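Local coordinates for protein putative short-chain oxidoreductase (Thermus thermophilus, PDB 2YUT) that binds NADP in a Rossmann-fold domain and probably acts as an oxidoreductase of the short-chain dehydrogenase/reductase family, at residues A[10-15]-A[162-167]; A[117-122]-A[190-195]; A[2-7]-A[58-63]. All coordinates share one frame; numbering follows the deposited sequence.

Contact 1: A[10-15]-A[162-167]; sequences GGLGGA and VRLPAV. With NAP (NADP nicotinamide-adenine-dinucleotide phosphate), chain B.
L12 and V167 are the residues whose backbones come nearest, with L12 CA and V167 CA 8.2 Å apart, where the first turn of helix 11-19 faces the loop that follows strand 158-162. No hydrogen bond runs between the two segments. L12 makes both side-chain contacts. Its CD2 meets V167 CG1 at 3.6 Å, the two side chains reaching toward each other tip to tip. The V167 branch that does this is the one anti to the backbone N (chi1 -177°). The other branch, CG2, lies on the side of the carboxamide of NADP. L12 CD1 touches L164 CD1 at 4.1 Å, and here the leucines slide past each other in opposite directions. All three side chains are buried. A188 of helix 185-196 also packs on L12, and F119 of strand 114-119 packs on L164.

The cofactor joins the segments by polar bonds. G10 is the N-cap residue. After it, G11 N donates to NADP O2A at 2.9 Å. L12 N donates to NADP O2N at 3.1 Å. Both bonds are nearly straight at 170°. Each phosphate of the diphosphate thus receives a backbone N-H from the start of the helix, whose dipole would probably help to balance the negative charge. In the loop, V167 N donates to the carboxamide O7N at 2.8 Å. N7N returns a weak bond to V167 O at 3.3 Å. Together the two bonds probably set which way the carboxamide is turned, the bond from V167 N being the stronger. The backbone oxygens of L164 and P165 lie near the nicotinamide ring. A glycine-rich turn gripping the diphosphate and a later loop reading the carboxamide are characteristic of the cofactor site of short-chain dehydrogenases/reductases.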
loop_
_atom_site.group_PDB
_atom_site.type_symbol
_atom_site.label_atom_id
_atom_site.label_comp_id
_atom_site.label_asym_id
_atom_site.label_seq_id
_atom_site.Cartn_x
_atom_site.Cartn_y
_atom_site.Cartn_z
ATOM N N GLY A 10 18.905 -6.609 11.100
ATOM C CA GLY A 10 17.994 -7.713 10.837
ATOM C C GLY A 10 18.695 -8.931 10.262
ATOM O O GLY A 10 19.917 -8.933 10.107
ATOM N N GLY A 11 17.925 -9.966 9.938
ATOM C CA GLY A 11 18.506 -11.179 9.384
ATOM C C GLY A 11 19.166 -10.970 8.033
ATOM O O GLY A 11 20.329 -11.335 7.843
ATOM N N LEU A 12 18.425 -10.398 7.085
ATOM C CA LEU A 12 18.964 -10.139 5.751
ATOM C C LEU A 12 20.031 -9.047 5.788
ATOM O O LEU A 12 21.083 -9.172 5.158
ATOM C CB LEU A 12 17.856 -9.704 4.785
ATOM C CG LEU A 12 17.114 -10.746 3.940
ATOM C CD1 LEU A 12 18.114 -11.504 3.059
ATOM C CD2 LEU A 12 16.359 -11.700 4.845
ATOM N N GLY A 13 19.744 -7.975 6.521
ATOM C CA GLY A 13 20.672 -6.859 6.616
ATOM C C GLY A 13 22.055 -7.274 7.082
ATOM O O GLY A 13 23.062 -6.804 6.548
ATOM N N GLY A 14 22.095 -8.149 8.085
ATOM C CA GLY A 14 23.357 -8.635 8.613
ATOM C C GLY A 14 24.123 -9.446 7.577
ATOM O O GLY A 14 25.346 -9.349 7.493
ATOM N N ALA A 15 23.403 -10.244 6.790
ATOM C CA ALA A 15 24.027 -11.064 5.752
ATOM C C ALA A 15 24.622 -10.161 4.681
ATOM O O ALA A 15 25.724 -10.407 4.200
ATOM C CB ALA A 15 23.011 -12.003 5.131
ATOM N N VAL A 162 13.127 -6.658 -5.218
ATOM C CA VAL A 162 13.427 -8.057 -4.952
ATOM C C VAL A 162 12.266 -8.812 -4.308
ATOM O O VAL A 162 11.651 -8.334 -3.353
ATOM C CB VAL A 162 14.654 -8.200 -4.014
ATOM C CG1 VAL A 162 14.911 -9.675 -3.723
ATOM C CG2 VAL A 162 15.882 -7.539 -4.638
ATOM N N ARG A 163 11.969 -9.991 -4.844
ATOM C CA ARG A 163 10.929 -10.844 -4.293
ATOM C C ARG A 163 11.618 -12.106 -3.794
ATOM O O ARG A 163 12.108 -12.919 -4.575
ATOM C CB ARG A 163 9.874 -11.182 -5.349
ATOM C CG ARG A 163 8.850 -10.073 -5.552
ATOM C CD ARG A 163 7.831 -10.443 -6.623
ATOM N NE ARG A 163 6.785 -9.435 -6.758
ATOM C CZ ARG A 163 5.816 -9.483 -7.667
ATOM N NH1 ARG A 163 5.763 -10.493 -8.526
ATOM N NH2 ARG A 163 4.892 -8.531 -7.710
ATOM N N LEU A 164 11.667 -12.247 -2.477
ATOM C CA LEU A 164 12.314 -13.388 -1.855
ATOM C C LEU A 164 11.314 -14.388 -1.318
ATOM O O LEU A 164 10.207 -14.026 -0.930
ATOM C CB LEU A 164 13.184 -12.929 -0.676
ATOM C CG LEU A 164 14.417 -12.053 -0.917
ATOM C CD1 LEU A 164 14.925 -11.520 0.411
ATOM C CD2 LEU A 164 15.491 -12.857 -1.615
ATOM N N PRO A 165 11.688 -15.675 -1.314
ATOM C CA PRO A 165 10.789 -16.702 -0.786
ATOM C C PRO A 165 11.008 -16.582 0.727
ATOM O O PRO A 165 11.702 -15.665 1.172
ATOM C CB PRO A 165 11.368 -17.987 -1.360
ATOM C CG PRO A 165 12.845 -17.690 -1.374
ATOM C CD PRO A 165 12.891 -16.278 -1.915
ATOM N N ALA A 166 10.442 -17.474 1.526
ATOM C CA ALA A 166 10.650 -17.364 2.969
ATOM C C ALA A 166 12.146 -17.459 3.306
ATOM O O ALA A 166 12.884 -18.236 2.693
ATOM C CB ALA A 166 9.876 -18.451 3.699
ATOM N N VAL A 167 12.580 -16.652 4.272
ATOM C CA VAL A 167 13.973 -16.621 4.719
ATOM C C VAL A 167 13.951 -16.740 6.243
ATOM O O VAL A 167 13.148 -16.087 6.909
ATOM C CB VAL A 167 14.662 -15.291 4.314
ATOM C CG1 VAL A 167 16.130 -15.308 4.715
ATOM C CG2 VAL A 167 14.531 -15.076 2.815
HETATM P PA NAP B . 14.163 -8.790 10.319
HETATM O O1A NAP B . 12.979 -8.683 11.404
HETATM O O2A NAP B . 15.169 -9.820 10.661
HETATM O O5B NAP B . 14.807 -7.320 10.233
HETATM C C5B NAP B . 13.969 -6.174 10.071
HETATM C C4B NAP B . 14.816 -4.902 10.040
HETATM O O4B NAP B . 13.933 -3.781 9.858
HETATM C C3B NAP B . 15.521 -4.701 11.385
HETATM O O3B NAP B . 16.852 -4.223 11.169
HETATM C C2B NAP B . 14.676 -3.609 12.038
HETATM O O2B NAP B . 15.500 -2.821 12.901
HETATM C C1B NAP B . 14.377 -2.783 10.788
HETATM N N9A NAP B . 13.303 -1.804 11.064
HETATM C C8A NAP B . 12.041 -2.098 11.369
HETATM N N7A NAP B . 11.362 -0.974 11.585
HETATM C C5A NAP B . 12.198 0.045 11.416
HETATM C C6A NAP B . 12.076 1.425 11.525
HETATM N N6A NAP B . 10.909 1.974 11.853
HETATM N N1A NAP B . 13.153 2.191 11.299
HETATM C C2A NAP B . 14.316 1.652 10.976
HETATM N N3A NAP B . 14.470 0.345 10.864
HETATM C C4A NAP B . 13.437 -0.481 11.079
HETATM O O3 NAP B . 13.420 -9.045 8.911
HETATM P PN NAP B . 14.175 -9.631 7.615
HETATM O O1N NAP B . 13.807 -11.056 7.442
HETATM O O2N NAP B . 15.610 -9.272 7.657
HETATM O O5D NAP B . 13.479 -8.828 6.405
HETATM C C5D NAP B . 14.189 -7.809 5.697
HETATM C C4D NAP B . 13.379 -7.297 4.502
HETATM O O4D NAP B . 13.108 -8.435 3.660
HETATM C C3D NAP B . 12.017 -6.767 4.955
HETATM O O3D NAP B . 11.499 -5.814 4.023
HETATM C C2D NAP B . 11.177 -8.041 4.920
HETATM O O2D NAP B . 9.783 -7.745 4.806
HETATM C C1D NAP B . 11.681 -8.601 3.591
HETATM N N1N NAP B . 11.284 -10.009 3.365
HETATM C C2N NAP B . 11.578 -10.984 4.327
HETATM C C3N NAP B . 11.199 -12.304 4.111
HETATM C C7N NAP B . 11.525 -13.373 5.157
HETATM O O7N NAP B . 11.047 -14.503 5.077
HETATM N N7N NAP B . 12.338 -12.974 6.132
HETATM C C4N NAP B . 10.529 -12.654 2.944
HETATM C C5N NAP B . 10.237 -11.690 1.986
HETATM C C6N NAP B . 10.611 -10.368 2.191
HETATM P P2B NAP B . 15.672 -3.167 14.465
HETATM O O1X NAP B . 15.742 -4.770 14.603
HETATM O O2X NAP B . 17.131 -2.607 14.855
HETATM O O3X NAP B . 14.599 -2.576 15.296
#

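Contact 2: A[117-122]-A[190-195]; sequences VFFGAY and RKVLEG. With NAP (NADP nicotinamide-adenine-dinucleotide phosphate), chain B.
V192 of helix 185-196 meets two residues of strand 114-119 and gives one methyl group to each. Its CG2 lies at the edge of the F119 ring, near the ring plane, 4.5 Å from F119 CE1. The ring therefore meets the valine with its rim. V192 CG1 approaches V117 CG1 at 4.5 Å. V117 and V192 both start toward the opposite segment. F119 does not, and only the end of its side chain comes nearer. Its CG stands anti to the carbonyl carbon (chi1 -59°), which carries the ring out to V192. The base of the same side chain packs against the cofactor: F119 CB is 3.7 Å from O4D of the nicotinamide ribose of NADP. V162 of the neighbouring strand and L164 also pack on V192, and F119 O accepts a hydrogen bond from K138 NZ.

The helix's outward side is polar. There R190 NH1 and E194 OE1 form a salt bridge at 3.4 Å, whose hydrogen bond is weak. Between the segments there is no hydrogen bond or charge pair. The contact is purely apolar and rather loose, so by itself it adds burial of apolar surface and no directional bond.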
loop_
_atom_site.group_PDB
_atom_site.type_symbol
_atom_site.label_atom_id
_atom_site.label_comp_id
_atom_site.label_asym_id
_atom_site.label_seq_id
_atom_site.Cartn_x
_atom_site.Cartn_y
_atom_site.Cartn_z
ATOM N N VAL A 117 18.059 -1.084 -3.739
ATOM C CA VAL A 117 17.338 -2.338 -3.593
ATOM C C VAL A 117 16.293 -2.328 -2.489
ATOM O O VAL A 117 16.565 -1.914 -1.362
ATOM C CB VAL A 117 18.341 -3.493 -3.323
ATOM C CG1 VAL A 117 17.623 -4.825 -3.304
ATOM C CG2 VAL A 117 19.448 -3.478 -4.376
ATOM N N PHE A 118 15.100 -2.805 -2.825
ATOM C CA PHE A 118 13.987 -2.865 -1.883
ATOM C C PHE A 118 13.402 -4.265 -1.952
ATOM O O PHE A 118 13.601 -4.980 -2.936
ATOM C CB PHE A 118 12.933 -1.818 -2.254
ATOM C CG PHE A 118 13.426 -0.405 -2.134
ATOM C CD1 PHE A 118 13.294 0.294 -0.936
ATOM C CD2 PHE A 118 14.067 0.213 -3.206
ATOM C CE1 PHE A 118 13.794 1.586 -0.800
ATOM C CE2 PHE A 118 14.571 1.505 -3.086
ATOM C CZ PHE A 118 14.436 2.194 -1.882
ATOM N N PHE A 119 12.673 -4.654 -0.914
ATOM C CA PHE A 119 12.099 -5.988 -0.858
ATOM C C PHE A 119 10.566 -6.000 -0.832
ATOM O O PHE A 119 9.940 -5.442 0.071
ATOM C CB PHE A 119 12.671 -6.710 0.368
ATOM C CG PHE A 119 14.179 -6.816 0.349
ATOM C CD1 PHE A 119 14.808 -7.904 -0.263
ATOM C CD2 PHE A 119 14.967 -5.800 0.882
ATOM C CE1 PHE A 119 16.202 -7.973 -0.346
ATOM C CE2 PHE A 119 16.365 -5.855 0.806
ATOM C CZ PHE A 119 16.986 -6.945 0.190
ATOM N N GLY A 120 9.973 -6.633 -1.841
ATOM C CA GLY A 120 8.528 -6.725 -1.913
ATOM C C GLY A 120 8.094 -8.104 -1.460
ATOM O O GLY A 120 8.578 -8.604 -0.445
ATOM N N ALA A 121 7.191 -8.728 -2.210
ATOM C CA ALA A 121 6.716 -10.062 -1.858
ATOM C C ALA A 121 5.947 -10.718 -2.991
ATOM O O ALA A 121 5.329 -10.038 -3.807
ATOM C CB ALA A 121 5.830 -9.991 -0.623
ATOM N N TYR A 122 6.003 -12.045 -3.041
ATOM C CA TYR A 122 5.265 -12.800 -4.044
ATOM C C TYR A 122 3.800 -12.675 -3.635
ATOM O O TYR A 122 3.413 -13.128 -2.560
ATOM C CB TYR A 122 5.691 -14.270 -4.027
ATOM C CG TYR A 122 7.040 -14.523 -4.669
ATOM C CD1 TYR A 122 7.224 -14.336 -6.038
ATOM C CD2 TYR A 122 8.133 -14.944 -3.909
ATOM C CE1 TYR A 122 8.455 -14.560 -6.637
ATOM C CE2 TYR A 122 9.375 -15.172 -4.500
ATOM C CZ TYR A 122 9.527 -14.978 -5.865
ATOM O OH TYR A 122 10.744 -15.203 -6.462
ATOM N N ARG A 190 23.254 -13.688 -1.021
ATOM C CA ARG A 190 24.164 -14.101 -2.092
ATOM C C ARG A 190 23.436 -14.078 -3.435
ATOM O O ARG A 190 23.952 -13.559 -4.423
ATOM C CB ARG A 190 24.710 -15.510 -1.829
ATOM C CG ARG A 190 25.645 -16.019 -2.940
ATOM C CD ARG A 190 26.105 -17.459 -2.705
ATOM N NE ARG A 190 25.041 -18.446 -2.918
ATOM C CZ ARG A 190 24.521 -18.762 -4.105
ATOM N NH1 ARG A 190 24.956 -18.173 -5.214
ATOM N NH2 ARG A 190 23.567 -19.679 -4.187
ATOM N N LYS A 191 22.231 -14.636 -3.464
ATOM C CA LYS A 191 21.448 -14.663 -4.692
ATOM C C LYS A 191 21.080 -13.258 -5.151
ATOM O O LYS A 191 21.110 -12.964 -6.345
ATOM C CB LYS A 191 20.185 -15.507 -4.501
ATOM C CG LYS A 191 20.469 -17.005 -4.417
ATOM C CD LYS A 191 19.191 -17.821 -4.487
ATOM C CE LYS A 191 19.492 -19.308 -4.567
ATOM N NZ LYS A 191 18.246 -20.110 -4.690
ATOM N N VAL A 192 20.739 -12.380 -4.211
ATOM C CA VAL A 192 20.392 -11.019 -4.591
ATOM C C VAL A 192 21.620 -10.355 -5.201
ATOM O O VAL A 192 21.563 -9.828 -6.309
ATOM C CB VAL A 192 19.903 -10.194 -3.382
ATOM C CG1 VAL A 192 19.724 -8.739 -3.786
ATOM C CG2 VAL A 192 18.587 -10.758 -2.876
ATOM N N LEU A 193 22.734 -10.397 -4.480
ATOM C CA LEU A 193 23.971 -9.805 -4.966
ATOM C C LEU A 193 24.353 -10.400 -6.320
ATOM O O LEU A 193 24.908 -9.710 -7.173
ATOM C CB LEU A 193 25.095 -10.026 -3.950
ATOM C CG LEU A 193 24.953 -9.230 -2.651
ATOM C CD1 LEU A 193 26.100 -9.548 -1.704
ATOM C CD2 LEU A 193 24.934 -7.748 -2.973
ATOM N N GLU A 194 24.049 -11.679 -6.516
ATOM C CA GLU A 194 24.347 -12.348 -7.777
ATOM C C GLU A 194 23.407 -11.808 -8.857
ATOM O O GLU A 194 23.820 -11.571 -9.986
ATOM C CB GLU A 194 24.172 -13.864 -7.622
ATOM C CG GLU A 194 24.780 -14.688 -8.745
ATOM C CD GLU A 194 24.931 -16.152 -8.369
ATOM O OE1 GLU A 194 23.903 -16.817 -8.112
ATOM O OE2 GLU A 194 26.083 -16.636 -8.326
ATOM N N GLY A 195 22.141 -11.608 -8.508
ATOM C CA GLY A 195 21.197 -11.066 -9.474
ATOM C C GLY A 195 21.665 -9.699 -9.959
ATOM O O GLY A 195 21.399 -9.311 -11.098
HETATM P PA NAP B . 14.163 -8.790 10.319
HETATM O O1A NAP B . 12.979 -8.683 11.404
HETATM O O2A NAP B . 15.169 -9.820 10.661
HETATM O O5B NAP B . 14.807 -7.320 10.233
HETATM C C5B NAP B . 13.969 -6.174 10.071
HETATM C C4B NAP B . 14.816 -4.902 10.040
HETATM O O4B NAP B . 13.933 -3.781 9.858
HETATM C C3B NAP B . 15.521 -4.701 11.385
HETATM O O3B NAP B . 16.852 -4.223 11.169
HETATM C C2B NAP B . 14.676 -3.609 12.038
HETATM O O2B NAP B . 15.500 -2.821 12.901
HETATM C C1B NAP B . 14.377 -2.783 10.788
HETATM N N9A NAP B . 13.303 -1.804 11.064
HETATM C C8A NAP B . 12.041 -2.098 11.369
HETATM N N7A NAP B . 11.362 -0.974 11.585
HETATM C C5A NAP B . 12.198 0.045 11.416
HETATM C C6A NAP B . 12.076 1.425 11.525
HETATM N N6A NAP B . 10.909 1.974 11.853
HETATM N N1A NAP B . 13.153 2.191 11.299
HETATM C C2A NAP B . 14.316 1.652 10.976
HETATM N N3A NAP B . 14.470 0.345 10.864
HETATM C C4A NAP B . 13.437 -0.481 11.079
HETATM O O3 NAP B . 13.420 -9.045 8.911
HETATM P PN NAP B . 14.175 -9.631 7.615
HETATM O O1N NAP B . 13.807 -11.056 7.442
HETATM O O2N NAP B . 15.610 -9.272 7.657
HETATM O O5D NAP B . 13.479 -8.828 6.405
HETATM C C5D NAP B . 14.189 -7.809 5.697
HETATM C C4D NAP B . 13.379 -7.297 4.502
HETATM O O4D NAP B . 13.108 -8.435 3.660
HETATM C C3D NAP B . 12.017 -6.767 4.955
HETATM O O3D NAP B . 11.499 -5.814 4.023
HETATM C C2D NAP B . 11.177 -8.041 4.920
HETATM O O2D NAP B . 9.783 -7.745 4.806
HETATM C C1D NAP B . 11.681 -8.601 3.591
HETATM N N1N NAP B . 11.284 -10.009 3.365
HETATM C C2N NAP B . 11.578 -10.984 4.327
HETATM C C3N NAP B . 11.199 -12.304 4.111
HETATM C C7N NAP B . 11.525 -13.373 5.157
HETATM O O7N NAP B . 11.047 -14.503 5.077
HETATM N N7N NAP B . 12.338 -12.974 6.132
HETATM C C4N NAP B . 10.529 -12.654 2.944
HETATM C C5N NAP B . 10.237 -11.690 1.986
HETATM C C6N NAP B . 10.611 -10.368 2.191
HETATM P P2B NAP B . 15.672 -3.167 14.465
HETATM O O1X NAP B . 15.742 -4.770 14.603
HETATM O O2X NAP B . 17.131 -2.607 14.855
HETATM O O3X NAP B . 14.599 -2.576 15.296
#

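Contact 3: A[2-7]-A[58-63]; sequences RVLITG and KALLEE. With NAP (NADP nicotinamide-adenine-dinucleotide phosphate), chain B.
L4 of strand 2-6 meets L61 of helix 54-64 in the closest apolar contact between these segments, L4 CD2 to L61 CD1 at 3.8 Å. The two side chains cross at about a right angle. L4 points at the helix, with CG anti to the backbone N (chi1 167°). L61 sets out to one side, and its end turns in to reach the strand. L60 starts toward the strand and uses a single methyl group for two neighbours. Its CD2 lies 4.4 Å from L4 CD2 and 4.2 Å from T6 CG2. L4 and T6 are alternate residues of the strand, so both face the helix. All four residues are buried.

Polar bonds are absent between the segments, and several polar groups bond to other parts of the fold. T6 turns its methyl group to L60, while T6 OG1 forms weak hydrogen bonds to H72 ND1 and V71 O. At the strand's start R2 pairs with D24. On the helix E62 forms a salt bridge with R109.

The axes of strand 2-6 and helix 58-63 run nearly antiparallel, at 161°, and come within 11.0 Å of each other. The strand ends at G7, whose CA lies 3.1 Å from NADP O3B. G7 has a positive phi of 71°. A helix packed antiparallel on a central parallel strand, with that strand running into a glycine turn at the dinucleotide, is characteristic of the Rossmann fold.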
loop_
_atom_site.group_PDB
_atom_site.type_symbol
_atom_site.label_atom_id
_atom_site.label_comp_id
_atom_site.label_asym_id
_atom_site.label_seq_id
_atom_site.Cartn_x
_atom_site.Cartn_y
_atom_site.Cartn_z
ATOM N N ARG A 2 30.321 2.996 -2.080
ATOM C CA ARG A 2 29.778 3.490 -0.820
ATOM C C ARG A 2 28.432 2.779 -0.716
ATOM O O ARG A 2 27.570 2.926 -1.587
ATOM C CB ARG A 2 29.565 5.001 -0.820
ATOM C CG ARG A 2 28.915 5.474 0.481
ATOM C CD ARG A 2 29.055 6.963 0.646
ATOM N NE ARG A 2 30.443 7.346 0.884
ATOM C CZ ARG A 2 30.938 8.541 0.582
ATOM N NH1 ARG A 2 32.211 8.822 0.830
ATOM N NH2 ARG A 2 30.161 9.450 0.015
ATOM N N VAL A 3 28.269 1.993 0.338
ATOM C CA VAL A 3 27.052 1.219 0.533
ATOM C C VAL A 3 26.328 1.535 1.838
ATOM O O VAL A 3 26.950 1.631 2.895
ATOM C CB VAL A 3 27.367 -0.298 0.555
ATOM C CG1 VAL A 3 26.080 -1.100 0.699
ATOM C CG2 VAL A 3 28.135 -0.695 -0.694
ATOM N N LEU A 4 25.013 1.702 1.755
ATOM C CA LEU A 4 24.213 1.930 2.951
ATOM C C LEU A 4 23.254 0.756 3.067
ATOM O O LEU A 4 22.532 0.428 2.120
ATOM C CB LEU A 4 23.408 3.232 2.870
ATOM C CG LEU A 4 22.318 3.373 3.954
ATOM C CD1 LEU A 4 22.941 3.343 5.360
ATOM C CD2 LEU A 4 21.557 4.680 3.755
ATOM N N ILE A 5 23.269 0.102 4.220
ATOM C CA ILE A 5 22.366 -1.012 4.459
ATOM C C ILE A 5 21.471 -0.609 5.622
ATOM O O ILE A 5 21.952 -0.485 6.755
ATOM C CB ILE A 5 23.095 -2.298 4.901
ATOM C CG1 ILE A 5 24.167 -2.703 3.877
ATOM C CG2 ILE A 5 22.063 -3.409 5.114
ATOM C CD1 ILE A 5 23.637 -3.022 2.503
ATOM N N THR A 6 20.191 -0.363 5.345
ATOM C CA THR A 6 19.260 -0.037 6.418
ATOM C C THR A 6 18.714 -1.401 6.845
ATOM O O THR A 6 18.731 -2.343 6.058
ATOM C CB THR A 6 18.128 0.913 5.942
ATOM O OG1 THR A 6 17.546 0.416 4.733
ATOM C CG2 THR A 6 18.694 2.315 5.688
ATOM N N GLY A 7 18.252 -1.519 8.086
ATOM C CA GLY A 7 17.771 -2.807 8.549
ATOM C C GLY A 7 18.972 -3.733 8.720
ATOM O O GLY A 7 18.856 -4.962 8.666
ATOM N N LYS A 58 16.114 11.667 6.974
ATOM C CA LYS A 58 16.789 12.759 6.281
ATOM C C LYS A 58 18.201 13.011 6.803
ATOM O O LYS A 58 19.131 13.221 6.022
ATOM C CB LYS A 58 15.979 14.049 6.404
ATOM C CG LYS A 58 16.681 15.260 5.815
ATOM C CD LYS A 58 15.837 16.519 5.927
ATOM C CE LYS A 58 16.580 17.710 5.341
ATOM N NZ LYS A 58 15.762 18.951 5.355
ATOM N N ALA A 59 18.360 13.010 8.123
ATOM C CA ALA A 59 19.672 13.240 8.717
ATOM C C ALA A 59 20.629 12.082 8.398
ATOM O O ALA A 59 21.828 12.295 8.243
ATOM C CB ALA A 59 19.542 13.415 10.226
ATOM N N LEU A 60 20.098 10.862 8.312
ATOM C CA LEU A 60 20.920 9.694 8.000
ATOM C C LEU A 60 21.476 9.794 6.584
ATOM O O LEU A 60 22.680 9.637 6.370
ATOM C CB LEU A 60 20.103 8.399 8.120
ATOM C CG LEU A 60 20.733 7.140 7.503
ATOM C CD1 LEU A 60 22.022 6.794 8.247
ATOM C CD2 LEU A 60 19.743 5.970 7.558
ATOM N N LEU A 61 20.593 10.058 5.621
ATOM C CA LEU A 61 20.994 10.164 4.222
ATOM C C LEU A 61 21.905 11.350 3.912
ATOM O O LEU A 61 22.790 11.243 3.062
ATOM C CB LEU A 61 19.759 10.203 3.309
ATOM C CG LEU A 61 19.104 8.855 2.971
ATOM C CD1 LEU A 61 20.147 7.921 2.360
ATOM C CD2 LEU A 61 18.513 8.224 4.216
ATOM N N GLU A 62 21.701 12.479 4.585
ATOM C CA GLU A 62 22.559 13.633 4.341
ATOM C C GLU A 62 23.962 13.323 4.857
ATOM O O GLU A 62 24.964 13.738 4.269
ATOM C CB GLU A 62 21.996 14.885 5.025
ATOM C CG GLU A 62 20.587 15.227 4.559
ATOM C CD GLU A 62 20.136 16.618 4.959
ATOM O OE1 GLU A 62 20.255 16.973 6.152
ATOM O OE2 GLU A 62 19.648 17.355 4.073
ATOM N N GLU A 63 24.027 12.574 5.952
ATOM C CA GLU A 63 25.301 12.194 6.543
ATOM C C GLU A 63 26.027 11.139 5.695
ATOM O O GLU A 63 27.242 11.203 5.527
ATOM C CB GLU A 63 25.075 11.650 7.953
ATOM C CG GLU A 63 26.343 11.213 8.660
ATOM C CD GLU A 63 27.432 12.274 8.616
ATOM O OE1 GLU A 63 27.134 13.450 8.919
ATOM O OE2 GLU A 63 28.589 11.927 8.282
HETATM P PA NAP B . 14.163 -8.790 10.319
HETATM O O1A NAP B . 12.979 -8.683 11.404
HETATM O O2A NAP B . 15.169 -9.820 10.661
HETATM O O5B NAP B . 14.807 -7.320 10.233
HETATM C C5B NAP B . 13.969 -6.174 10.071
HETATM C C4B NAP B . 14.816 -4.902 10.040
HETATM O O4B NAP B . 13.933 -3.781 9.858
HETATM C C3B NAP B . 15.521 -4.701 11.385
HETATM O O3B NAP B . 16.852 -4.223 11.169
HETATM C C2B NAP B . 14.676 -3.609 12.038
HETATM O O2B NAP B . 15.500 -2.821 12.901
HETATM C C1B NAP B . 14.377 -2.783 10.788
HETATM N N9A NAP B . 13.303 -1.804 11.064
HETATM C C8A NAP B . 12.041 -2.098 11.369
HETATM N N7A NAP B . 11.362 -0.974 11.585
HETATM C C5A NAP B . 12.198 0.045 11.416
HETATM C C6A NAP B . 12.076 1.425 11.525
HETATM N N6A NAP B . 10.909 1.974 11.853
HETATM N N1A NAP B . 13.153 2.191 11.299
HETATM C C2A NAP B . 14.316 1.652 10.976
HETATM N N3A NAP B . 14.470 0.345 10.864
HETATM C C4A NAP B . 13.437 -0.481 11.079
HETATM O O3 NAP B . 13.420 -9.045 8.911
HETATM P PN NAP B . 14.175 -9.631 7.615
HETATM O O1N NAP B . 13.807 -11.056 7.442
HETATM O O2N NAP B . 15.610 -9.272 7.657
HETATM O O5D NAP B . 13.479 -8.828 6.405
HETATM C C5D NAP B . 14.189 -7.809 5.697
HETATM C C4D NAP B . 13.379 -7.297 4.502
HETATM O O4D NAP B . 13.108 -8.435 3.660
HETATM C C3D NAP B . 12.017 -6.767 4.955
HETATM O O3D NAP B . 11.499 -5.814 4.023
HETATM C C2D NAP B . 11.177 -8.041 4.920
HETATM O O2D NAP B . 9.783 -7.745 4.806
HETATM C C1D NAP B . 11.681 -8.601 3.591
HETATM N N1N NAP B . 11.284 -10.009 3.365
HETATM C C2N NAP B . 11.578 -10.984 4.327
HETATM C C3N NAP B . 11.199 -12.304 4.111
HETATM C C7N NAP B . 11.525 -13.373 5.157
HETATM O O7N NAP B . 11.047 -14.503 5.077
HETATM N N7N NAP B . 12.338 -12.974 6.132
HETATM C C4N NAP B . 10.529 -12.654 2.944
HETATM C C5N NAP B . 10.237 -11.690 1.986
HETATM C C6N NAP B . 10.611 -10.368 2.191
HETATM P P2B NAP B . 15.672 -3.167 14.465
HETATM O O1X NAP B . 15.742 -4.770 14.603
HETATM O O2X NAP B . 17.131 -2.607 14.855
HETATM O O3X NAP B . 14.599 -2.576 15.296
#

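In the fold
Strand 2-6 opens the chain, and contact 3 closes the first long loop, with 50 residues between 2-7 and 58-63. Helix 11-19 follows that strand directly, but its partner in contact 1 is the loop after strand 158-162, and 146 residues separate 10-15 from 162-167. Contacts 1 and 3 therefore cross. Contact 2 begins after contact 3 has closed, so these two lie in series, on opposite sides of the chain's centre. Contact 2 crosses contact 1, because 117-122 lies between the segments of contact 1 and 190-195 comes after both. Contacts 1 and 2 adjoin where V162 hydrogen-bonds to F118 and G120. Contacts 2 and 3 pack helices on the same parallel sheet. NADP touches all three.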